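Local coordinates for Low molecular weight protein-tyrosine-phosphatase ptpA (Staphylococcus aureus, PDB 3ROF) that removes phosphate from phosphotyrosine residues of proteins by hydrolysis and probably acts as a secreted effector that counteracts host defences during infection, at residues A[21-29]-A[62-73]. Numbering follows the deposited sequence.
Sequences PMAEAIMRQ and ILNKHNIPFDGM
In the last turn of helix 57-65, Ile62 packs against Met22, and Leu63 against Met22, Ala25 and Ile26 of helix 19-33, the helix that follows the phosphate-binding loop of the low molecular weight phosphatase fold. Met22 swings CG away from its own amide nitrogen (chi1 -166°), which lays CG against Leu63 CD2 and SD against Ile62 CG2, while CD1 of Leu63 meets Ala25 CB at 3.7 Å. A Schellman motif with Asn67 at positive phi ends helix 57-65, after which the chain passes along helix 19-33. Ile68 divides its branches, CG2 lying 3.4 Å from Ala25 O and CD1 touching Ile26 CG1. No direct hydrogen bond joins the segments; instead one water donates to both Ala25 O and Pro69 O, and a second links Pro69 O to Arg28 NH1. Pro69 CD lies 3.3 Å from Gln29 OE1; Gln29 NE2 is hydrogen-bonded to Asp33. Ending the type II turn from Phe70, Met73 runs along the Glu24-Arg28 salt bridge, in which NH1 and NH2 both grip Glu24 OE2; Glu24 OE1 is hydrogen-bonded to Ser43 OG. Met73 SD sits at the guanidinium edge, 3.5 Å from Arg28 NH1, and the bend at chi3 (42°) brings its CE to 3.2 Å from Pro21 O.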
# COMPACT_ATOMS: atom_id res chain seq x y z
N PRO A 21 4.57 -2.11 3.00
CA PRO A 21 5.82 -2.15 2.25
C PRO A 21 5.80 -3.25 1.20
O PRO A 21 6.35 -3.10 0.11
CB PRO A 21 6.90 -2.41 3.34
CG PRO A 21 6.28 -1.86 4.59
CD PRO A 21 4.80 -2.25 4.46
N MET A 22 5.23 -4.41 1.55
CA MET A 22 5.18 -5.47 0.58
C MET A 22 4.42 -5.04 -0.67
O MET A 22 4.86 -5.25 -1.81
CB MET A 22 4.54 -6.74 1.18
CG MET A 22 4.79 -7.92 0.31
SD MET A 22 3.82 -9.40 0.68
CE MET A 22 4.34 -9.77 2.35
N ALA A 23 3.24 -4.44 -0.46
CA ALA A 23 2.43 -3.97 -1.55
C ALA A 23 3.15 -2.89 -2.38
O ALA A 23 3.10 -2.89 -3.59
CB ALA A 23 1.09 -3.46 -1.05
N GLU A 24 3.81 -1.94 -1.68
CA GLU A 24 4.52 -0.88 -2.37
C GLU A 24 5.56 -1.47 -3.30
O GLU A 24 5.68 -1.06 -4.46
CB GLU A 24 5.20 0.05 -1.36
CG GLU A 24 6.12 1.05 -1.99
CD GLU A 24 6.91 1.91 -1.03
OE1 GLU A 24 6.74 1.84 0.20
OE2 GLU A 24 7.79 2.66 -1.55
N ALA A 25 6.38 -2.40 -2.79
CA ALA A 25 7.46 -2.94 -3.59
C ALA A 25 6.93 -3.73 -4.79
O ALA A 25 7.45 -3.63 -5.90
CB ALA A 25 8.34 -3.82 -2.72
N ILE A 26 5.90 -4.55 -4.56
CA ILE A 26 5.32 -5.33 -5.65
C ILE A 26 4.75 -4.38 -6.72
O ILE A 26 4.96 -4.57 -7.90
CB ILE A 26 4.23 -6.29 -5.12
CG1 ILE A 26 4.85 -7.37 -4.24
CG2 ILE A 26 3.41 -6.87 -6.28
CD1 ILE A 26 3.85 -8.13 -3.42
N MET A 27 3.98 -3.38 -6.28
CA MET A 27 3.36 -2.43 -7.19
C MET A 27 4.40 -1.68 -8.02
O MET A 27 4.27 -1.55 -9.25
CB MET A 27 2.52 -1.44 -6.37
CG MET A 27 1.76 -0.40 -7.17
SD MET A 27 0.31 -1.15 -7.94
CE MET A 27 -0.59 0.34 -8.39
N ARG A 28 5.47 -1.21 -7.34
CA ARG A 28 6.51 -0.49 -8.07
C ARG A 28 7.13 -1.38 -9.15
O ARG A 28 7.34 -0.94 -10.30
CB ARG A 28 7.59 -0.01 -7.10
CG ARG A 28 8.76 0.67 -7.80
CD ARG A 28 9.76 1.26 -6.80
NE ARG A 28 9.13 2.34 -6.06
CZ ARG A 28 8.84 2.33 -4.76
NH1 ARG A 28 9.28 1.38 -3.96
NH2 ARG A 28 8.11 3.31 -4.26
N GLN A 29 7.45 -2.62 -8.82
CA GLN A 29 8.04 -3.50 -9.80
C GLN A 29 7.06 -3.83 -10.92
O GLN A 29 7.45 -3.93 -12.07
CB GLN A 29 8.55 -4.77 -9.12
CG GLN A 29 9.26 -5.69 -10.10
CD GLN A 29 10.56 -5.07 -10.64
OE1 GLN A 29 11.36 -4.48 -9.91
NE2 GLN A 29 10.79 -5.25 -11.94
N ILE A 62 10.04 -12.47 1.59
CA ILE A 62 9.14 -12.70 0.45
C ILE A 62 9.59 -11.90 -0.74
O ILE A 62 9.60 -12.42 -1.85
CB ILE A 62 7.69 -12.17 0.77
CG1 ILE A 62 6.98 -13.12 1.69
CG2 ILE A 62 6.86 -11.96 -0.53
CD1 ILE A 62 6.50 -14.39 1.01
N LEU A 63 9.95 -10.64 -0.52
CA LEU A 63 10.39 -9.83 -1.64
C LEU A 63 11.70 -10.36 -2.23
O LEU A 63 11.85 -10.44 -3.46
CB LEU A 63 10.51 -8.37 -1.21
CG LEU A 63 9.18 -7.71 -0.81
CD1 LEU A 63 9.48 -6.31 -0.30
CD2 LEU A 63 8.15 -7.70 -1.94
N ASN A 64 12.63 -10.74 -1.38
CA ASN A 64 13.90 -11.30 -1.88
C ASN A 64 13.64 -12.59 -2.68
O ASN A 64 14.26 -12.81 -3.71
CB ASN A 64 14.83 -11.62 -0.72
CG ASN A 64 15.44 -10.36 -0.08
OD1 ASN A 64 15.47 -9.30 -0.69
ND2 ASN A 64 15.93 -10.50 1.15
N LYS A 65 12.73 -13.43 -2.21
CA LYS A 65 12.46 -14.73 -2.82
C LYS A 65 11.98 -14.53 -4.25
O LYS A 65 12.24 -15.35 -5.11
CB LYS A 65 11.35 -15.46 -2.03
CG LYS A 65 10.89 -16.75 -2.66
CD LYS A 65 9.86 -17.44 -1.78
CE LYS A 65 9.43 -18.77 -2.37
NZ LYS A 65 8.63 -19.59 -1.41
N HIS A 66 11.25 -13.44 -4.47
CA HIS A 66 10.65 -13.14 -5.78
C HIS A 66 11.42 -12.05 -6.56
O HIS A 66 10.93 -11.53 -7.57
CB HIS A 66 9.18 -12.78 -5.59
CG HIS A 66 8.36 -13.91 -5.06
ND1 HIS A 66 8.03 -15.01 -5.82
CD2 HIS A 66 7.81 -14.11 -3.85
CE1 HIS A 66 7.32 -15.85 -5.09
NE2 HIS A 66 7.18 -15.33 -3.89
N ASN A 67 12.61 -11.72 -6.09
CA ASN A 67 13.46 -10.75 -6.76
C ASN A 67 12.78 -9.40 -6.97
O ASN A 67 12.83 -8.80 -8.05
CB ASN A 67 13.93 -11.32 -8.10
CG ASN A 67 14.81 -12.53 -7.90
OD1 ASN A 67 15.77 -12.49 -7.15
ND2 ASN A 67 14.44 -13.64 -8.53
N ILE A 68 12.18 -8.91 -5.90
CA ILE A 68 11.49 -7.63 -5.91
C ILE A 68 12.31 -6.66 -5.04
O ILE A 68 12.42 -6.87 -3.84
CB ILE A 68 10.04 -7.75 -5.40
CG1 ILE A 68 9.26 -8.76 -6.25
CG2 ILE A 68 9.37 -6.40 -5.38
CD1 ILE A 68 7.93 -9.12 -5.64
N PRO A 69 12.86 -5.59 -5.60
CA PRO A 69 13.66 -4.67 -4.78
C PRO A 69 12.85 -3.80 -3.84
O PRO A 69 11.68 -3.46 -4.10
CB PRO A 69 14.40 -3.81 -5.81
CG PRO A 69 13.61 -3.91 -7.02
CD PRO A 69 12.83 -5.18 -7.01
N PHE A 70 13.45 -3.50 -2.70
CA PHE A 70 12.85 -2.59 -1.73
C PHE A 70 13.89 -1.59 -1.18
O PHE A 70 13.73 -1.06 -0.10
CB PHE A 70 12.15 -3.35 -0.59
CG PHE A 70 13.01 -4.33 0.12
CD1 PHE A 70 13.67 -4.00 1.28
CD2 PHE A 70 13.11 -5.62 -0.33
CE1 PHE A 70 14.48 -4.93 1.95
CE2 PHE A 70 13.90 -6.55 0.33
CZ PHE A 70 14.59 -6.21 1.47
N ASP A 71 14.92 -1.29 -1.99
CA ASP A 71 15.98 -0.36 -1.60
C ASP A 71 15.42 0.96 -1.12
O ASP A 71 14.59 1.56 -1.79
CB ASP A 71 16.88 -0.11 -2.79
CG ASP A 71 17.49 -1.35 -3.26
OD1 ASP A 71 18.60 -1.63 -2.78
OD2 ASP A 71 16.82 -2.09 -4.00
N GLY A 72 15.85 1.39 0.06
CA GLY A 72 15.49 2.70 0.57
C GLY A 72 14.13 2.76 1.24
O GLY A 72 13.78 3.79 1.80
N MET A 73 13.35 1.68 1.21
CA MET A 73 12.01 1.72 1.78
C MET A 73 12.08 1.57 3.30
O MET A 73 12.63 0.60 3.81
CB MET A 73 11.17 0.62 1.20
CG MET A 73 10.78 0.86 -0.26
SD MET A 73 9.89 -0.49 -1.05
CE MET A 73 8.78 -0.97 0.27
O HOH W 1 10.09 -2.75 -6.23
O HOH W 2 11.46 -0.41 -4.38